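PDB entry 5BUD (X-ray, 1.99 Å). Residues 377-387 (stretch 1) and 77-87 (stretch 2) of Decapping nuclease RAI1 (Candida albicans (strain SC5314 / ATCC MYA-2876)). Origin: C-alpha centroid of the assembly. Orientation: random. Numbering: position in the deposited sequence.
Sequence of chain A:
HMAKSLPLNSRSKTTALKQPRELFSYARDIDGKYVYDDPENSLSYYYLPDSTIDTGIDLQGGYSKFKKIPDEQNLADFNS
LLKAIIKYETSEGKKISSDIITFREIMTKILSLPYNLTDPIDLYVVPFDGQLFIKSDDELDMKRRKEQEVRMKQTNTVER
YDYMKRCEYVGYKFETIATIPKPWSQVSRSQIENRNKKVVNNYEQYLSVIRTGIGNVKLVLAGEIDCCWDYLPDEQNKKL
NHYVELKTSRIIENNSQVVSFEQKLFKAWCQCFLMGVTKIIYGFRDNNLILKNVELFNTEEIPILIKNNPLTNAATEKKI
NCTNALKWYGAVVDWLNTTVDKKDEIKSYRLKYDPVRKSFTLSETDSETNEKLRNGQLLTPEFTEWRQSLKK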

# COMPACT_ATOMS: atom_id res chain seq x y z
N GLN A 377 -5.71 11.46 17.21
CA GLN A 377 -5.10 10.20 16.81
C GLN A 377 -5.57 9.73 15.41
O GLN A 377 -4.89 8.94 14.77
CB GLN A 377 -5.43 9.14 17.84
CG GLN A 377 -4.43 8.02 17.93
CD GLN A 377 -4.64 7.22 19.19
OE1 GLN A 377 -4.10 7.57 20.25
NE2 GLN A 377 -5.46 6.17 19.10
N LEU A 378 -6.74 10.18 14.99
CA LEU A 378 -7.22 10.00 13.62
C LEU A 378 -7.74 11.35 13.14
O LEU A 378 -7.07 12.03 12.35
CB LEU A 378 -8.29 8.91 13.54
CG LEU A 378 -8.56 8.34 12.12
CD1 LEU A 378 -9.49 7.13 12.17
CD2 LEU A 378 -9.14 9.38 11.20
N LEU A 379 -8.89 11.76 13.66
CA LEU A 379 -9.46 13.07 13.33
C LEU A 379 -8.65 14.17 13.98
O LEU A 379 -8.08 13.98 15.07
CB LEU A 379 -10.89 13.15 13.79
CG LEU A 379 -11.83 12.12 13.14
CD1 LEU A 379 -13.24 12.32 13.68
CD2 LEU A 379 -11.79 12.30 11.63
N THR A 380 -8.55 15.30 13.30
CA THR A 380 -7.90 16.47 13.83
C THR A 380 -8.90 17.61 13.95
O THR A 380 -9.94 17.61 13.24
CB THR A 380 -6.75 16.91 12.94
OG1 THR A 380 -7.26 17.32 11.66
CG2 THR A 380 -5.73 15.77 12.79
N PRO A 381 -8.59 18.59 14.82
CA PRO A 381 -9.54 19.69 15.02
C PRO A 381 -9.69 20.58 13.79
O PRO A 381 -10.79 21.09 13.54
CB PRO A 381 -8.99 20.44 16.24
CG PRO A 381 -7.54 20.03 16.35
CD PRO A 381 -7.51 18.62 15.83
N GLU A 382 -8.63 20.72 13.00
CA GLU A 382 -8.69 21.46 11.74
C GLU A 382 -9.67 20.78 10.78
O GLU A 382 -10.44 21.46 10.10
CB GLU A 382 -7.32 21.55 11.05
CG GLU A 382 -6.27 22.38 11.80
CD GLU A 382 -5.36 21.57 12.73
OE1 GLU A 382 -4.21 21.99 12.89
OE2 GLU A 382 -5.78 20.52 13.29
N PHE A 383 -9.64 19.45 10.73
CA PHE A 383 -10.52 18.73 9.79
C PHE A 383 -11.97 18.74 10.21
O PHE A 383 -12.84 19.00 9.37
CB PHE A 383 -10.06 17.28 9.59
CG PHE A 383 -10.95 16.47 8.66
CD1 PHE A 383 -11.01 16.77 7.31
CD2 PHE A 383 -11.72 15.43 9.14
CE1 PHE A 383 -11.82 16.04 6.44
CE2 PHE A 383 -12.54 14.70 8.28
CZ PHE A 383 -12.58 15.00 6.94
N THR A 384 -12.24 18.47 11.49
CA THR A 384 -13.62 18.52 12.00
C THR A 384 -14.25 19.92 11.79
O THR A 384 -15.39 20.03 11.31
CB THR A 384 -13.71 18.05 13.48
OG1 THR A 384 -12.92 18.89 14.34
CG2 THR A 384 -13.21 16.60 13.63
N GLU A 385 -13.48 20.96 12.08
CA GLU A 385 -13.96 22.34 11.86
C GLU A 385 -14.25 22.59 10.40
O GLU A 385 -15.30 23.13 10.06
CB GLU A 385 -12.94 23.37 12.33
CG GLU A 385 -13.47 24.78 12.25
CD GLU A 385 -12.47 25.84 12.66
OE1 GLU A 385 -11.61 25.58 13.52
OE2 GLU A 385 -12.57 26.95 12.10
N TRP A 386 -13.31 22.21 9.53
CA TRP A 386 -13.55 22.34 8.10
C TRP A 386 -14.88 21.68 7.72
O TRP A 386 -15.71 22.30 7.06
CB TRP A 386 -12.41 21.77 7.25
CG TRP A 386 -12.84 21.47 5.83
CD1 TRP A 386 -12.97 20.23 5.25
CD2 TRP A 386 -13.26 22.42 4.84
NE1 TRP A 386 -13.43 20.36 3.95
CE2 TRP A 386 -13.62 21.69 3.67
CE3 TRP A 386 -13.38 23.82 4.81
CZ2 TRP A 386 -14.06 22.30 2.51
CZ3 TRP A 386 -13.83 24.43 3.65
CH2 TRP A 386 -14.17 23.67 2.51
N ARG A 387 -15.09 20.44 8.12
CA ARG A 387 -16.32 19.74 7.71
C ARG A 387 -17.63 20.32 8.30
O ARG A 387 -18.70 20.36 7.63
CB ARG A 387 -16.24 18.23 7.99
CG ARG A 387 -15.25 17.48 7.10
CD ARG A 387 -15.71 17.46 5.64
NE ARG A 387 -15.00 16.49 4.83
CZ ARG A 387 -15.28 15.18 4.77
NH1 ARG A 387 -16.25 14.67 5.50
NH2 ARG A 387 -14.54 14.39 4.00
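Stretch 2 (77-87) DFNSLLKAIIK

Stretch 2 is helical from Phe78 to Lys87, with Asp77 at the N-cap position, and it lies along stretch 1 in the same general direction. Its backbone follows the regular i to i+4 pattern, from Leu81 N to Asp77 O at 3.3 Å through Lys87 N to Lys83 O at 3.1 Å. The axis of this helix and that of helix 381-387 run at 30° to each other and approach to 9.5 Å, a spacing filled by side chains of middling to large size. The register is marked by three CA pairs: Leu378 CA to Phe78 CA at 5.6 Å, Thr380 CA to Asn79 CA at 6.5 Å, and Phe383 CA to Leu82 CA at 6.3 Å. The first two come before helix 381-387 begins, so stretch 2 packs against the loop as well as the helix. Together the two stretches bury 550 Å², with no direct hydrogen bond between them; the contact is built chiefly on apolar packing.

Ile86 covers the most surface. Its CA-to-CB bond points sideways, but with chi1 m and chi2 t the end of the side chain comes nearer, and CD1 reaches Phe383 CA at 3.5 Å and Glu382 C at 3.8 Å. The methyl thus rests on the helix backbone itself. Two aromatic residues lie around the same isoleucine: Ile86 CG1 sits at the edge of the Phe383 ring, 3.8 Å from Phe383 CD1, while Ile86 CG2 lies over one face of the Trp386 ring, whose CD1 is 4.0 Å from Ile86 CG1.

One turn earlier, the CA-to-CB bond of Leu82 points toward stretch 1. Its CD2 stands 3.8 Å from the centroid of the Phe383 ring and only 4° off the ring normal, an almost ideal CH-pi placement. Its CD1 touches the same ring, 3.9 Å from Phe383 CD2, and also reaches the bend before the helix, 3.4 Å from Leu378 O and 3.9 Å from both Leu379 CA and Thr380 N. Ile85 adds a further contact, with CG2 3.9 Å from Phe383 CE1, so Phe383 receives three aliphatic residues from two successive turns of stretch 2, Leu82 on one and Ile85 and Ile86 on the next.

At the N-terminal end of stretch 2 the arrangement is reversed, with the ring on stretch 2 and the leucine on stretch 1. Leu378, the first residue to leave helical phi/psi after the preceding helix, sets CD2 over one face of Phe78, 3.7 Å from the ring centroid and 3.6 Å from Phe78 CD1.

The polar link between the stretches lies at the start of helix 381-387. Thr380 caps it, its OG1 accepting a weak bond from Phe383 N at 3.3 Å, while its CG2 lies 3.2 Å from Asn79 ND2. A water joins the stretches here, donating to Asn79 O at 3.2 Å and lying 2.7 Å from Thr380 OG1. The rule to read here is aliphatic methyls set over ring faces, with leucine and ring exchanging sides along the seam, and a hydrated cap beside it.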

# COMPACT_ATOMS: atom_id res chain seq x y z
N ASP A 77 -0.08 8.23 8.16
CA ASP A 77 -0.29 9.47 8.88
C ASP A 77 -1.62 10.10 8.54
O ASP A 77 -1.75 10.79 7.55
CB ASP A 77 0.83 10.43 8.55
CG ASP A 77 0.76 11.71 9.36
OD1 ASP A 77 0.07 11.71 10.37
OD2 ASP A 77 1.40 12.69 8.97
N PHE A 78 -2.64 9.88 9.36
CA PHE A 78 -3.93 10.50 9.07
C PHE A 78 -3.95 12.02 9.14
O PHE A 78 -4.69 12.67 8.39
CB PHE A 78 -5.06 9.89 9.90
CG PHE A 78 -6.08 9.16 9.07
CD1 PHE A 78 -7.00 9.85 8.32
CD2 PHE A 78 -6.11 7.79 9.03
CE1 PHE A 78 -7.94 9.19 7.54
CE2 PHE A 78 -7.05 7.12 8.27
CZ PHE A 78 -7.96 7.82 7.52
N ASN A 79 -3.17 12.59 10.05
CA ASN A 79 -3.05 14.07 10.14
C ASN A 79 -2.78 14.67 8.79
O ASN A 79 -3.53 15.54 8.32
CB ASN A 79 -1.94 14.48 11.09
CG ASN A 79 -1.96 15.96 11.41
OD1 ASN A 79 -1.43 16.78 10.65
ND2 ASN A 79 -2.55 16.32 12.55
N SER A 80 -1.72 14.21 8.14
CA SER A 80 -1.31 14.76 6.86
C SER A 80 -2.31 14.44 5.76
O SER A 80 -2.59 15.29 4.93
CB SER A 80 0.12 14.33 6.48
OG SER A 80 0.25 12.93 6.27
N LEU A 81 -2.93 13.27 5.80
CA LEU A 81 -3.91 12.94 4.79
C LEU A 81 -5.11 13.88 4.93
O LEU A 81 -5.59 14.41 3.95
CB LEU A 81 -4.35 11.48 4.89
CG LEU A 81 -5.54 11.03 4.01
CD1 LEU A 81 -5.30 11.31 2.52
CD2 LEU A 81 -5.83 9.55 4.23
N LEU A 82 -5.58 14.11 6.16
CA LEU A 82 -6.72 15.03 6.35
C LEU A 82 -6.40 16.45 5.91
O LEU A 82 -7.28 17.15 5.40
CB LEU A 82 -7.24 15.04 7.79
CG LEU A 82 -7.83 13.70 8.26
CD1 LEU A 82 -8.20 13.81 9.73
CD2 LEU A 82 -9.00 13.19 7.40
N LYS A 83 -5.15 16.86 6.11
CA LYS A 83 -4.73 18.23 5.76
C LYS A 83 -4.74 18.38 4.25
O LYS A 83 -5.18 19.43 3.71
CB LYS A 83 -3.36 18.53 6.35
CG LYS A 83 -2.79 19.88 5.94
CD LYS A 83 -2.27 20.68 7.13
CE LYS A 83 -1.70 22.02 6.70
NZ LYS A 83 -0.23 21.93 6.63
N ALA A 84 -4.29 17.33 3.57
CA ALA A 84 -4.36 17.25 2.12
C ALA A 84 -5.80 17.28 1.66
O ALA A 84 -6.13 18.01 0.74
CB ALA A 84 -3.66 15.99 1.61
N ILE A 85 -6.66 16.50 2.32
CA ILE A 85 -8.11 16.50 2.01
C ILE A 85 -8.77 17.89 2.20
O ILE A 85 -9.56 18.32 1.36
CB ILE A 85 -8.85 15.41 2.83
CG1 ILE A 85 -8.53 14.01 2.25
CG2 ILE A 85 -10.34 15.64 2.83
CD1 ILE A 85 -9.04 12.83 3.06
N ILE A 86 -8.44 18.60 3.28
CA ILE A 86 -8.99 19.97 3.51
C ILE A 86 -8.59 20.91 2.36
O ILE A 86 -9.42 21.60 1.80
CB ILE A 86 -8.51 20.58 4.86
CG1 ILE A 86 -9.08 19.78 6.04
CG2 ILE A 86 -8.93 22.05 4.97
CD1 ILE A 86 -8.29 19.93 7.34
N LYS A 87 -7.32 20.87 1.97
CA LYS A 87 -6.86 21.65 0.81
C LYS A 87 -7.67 21.37 -0.46
O LYS A 87 -8.12 22.31 -1.15
CB LYS A 87 -5.39 21.39 0.55
CG LYS A 87 -4.79 22.30 -0.51
CD LYS A 87 -3.27 22.24 -0.48
CE LYS A 87 -2.65 23.09 -1.58
NZ LYS A 87 -3.16 22.66 -2.91
O HOH W 1 -5.48 17.63 9.68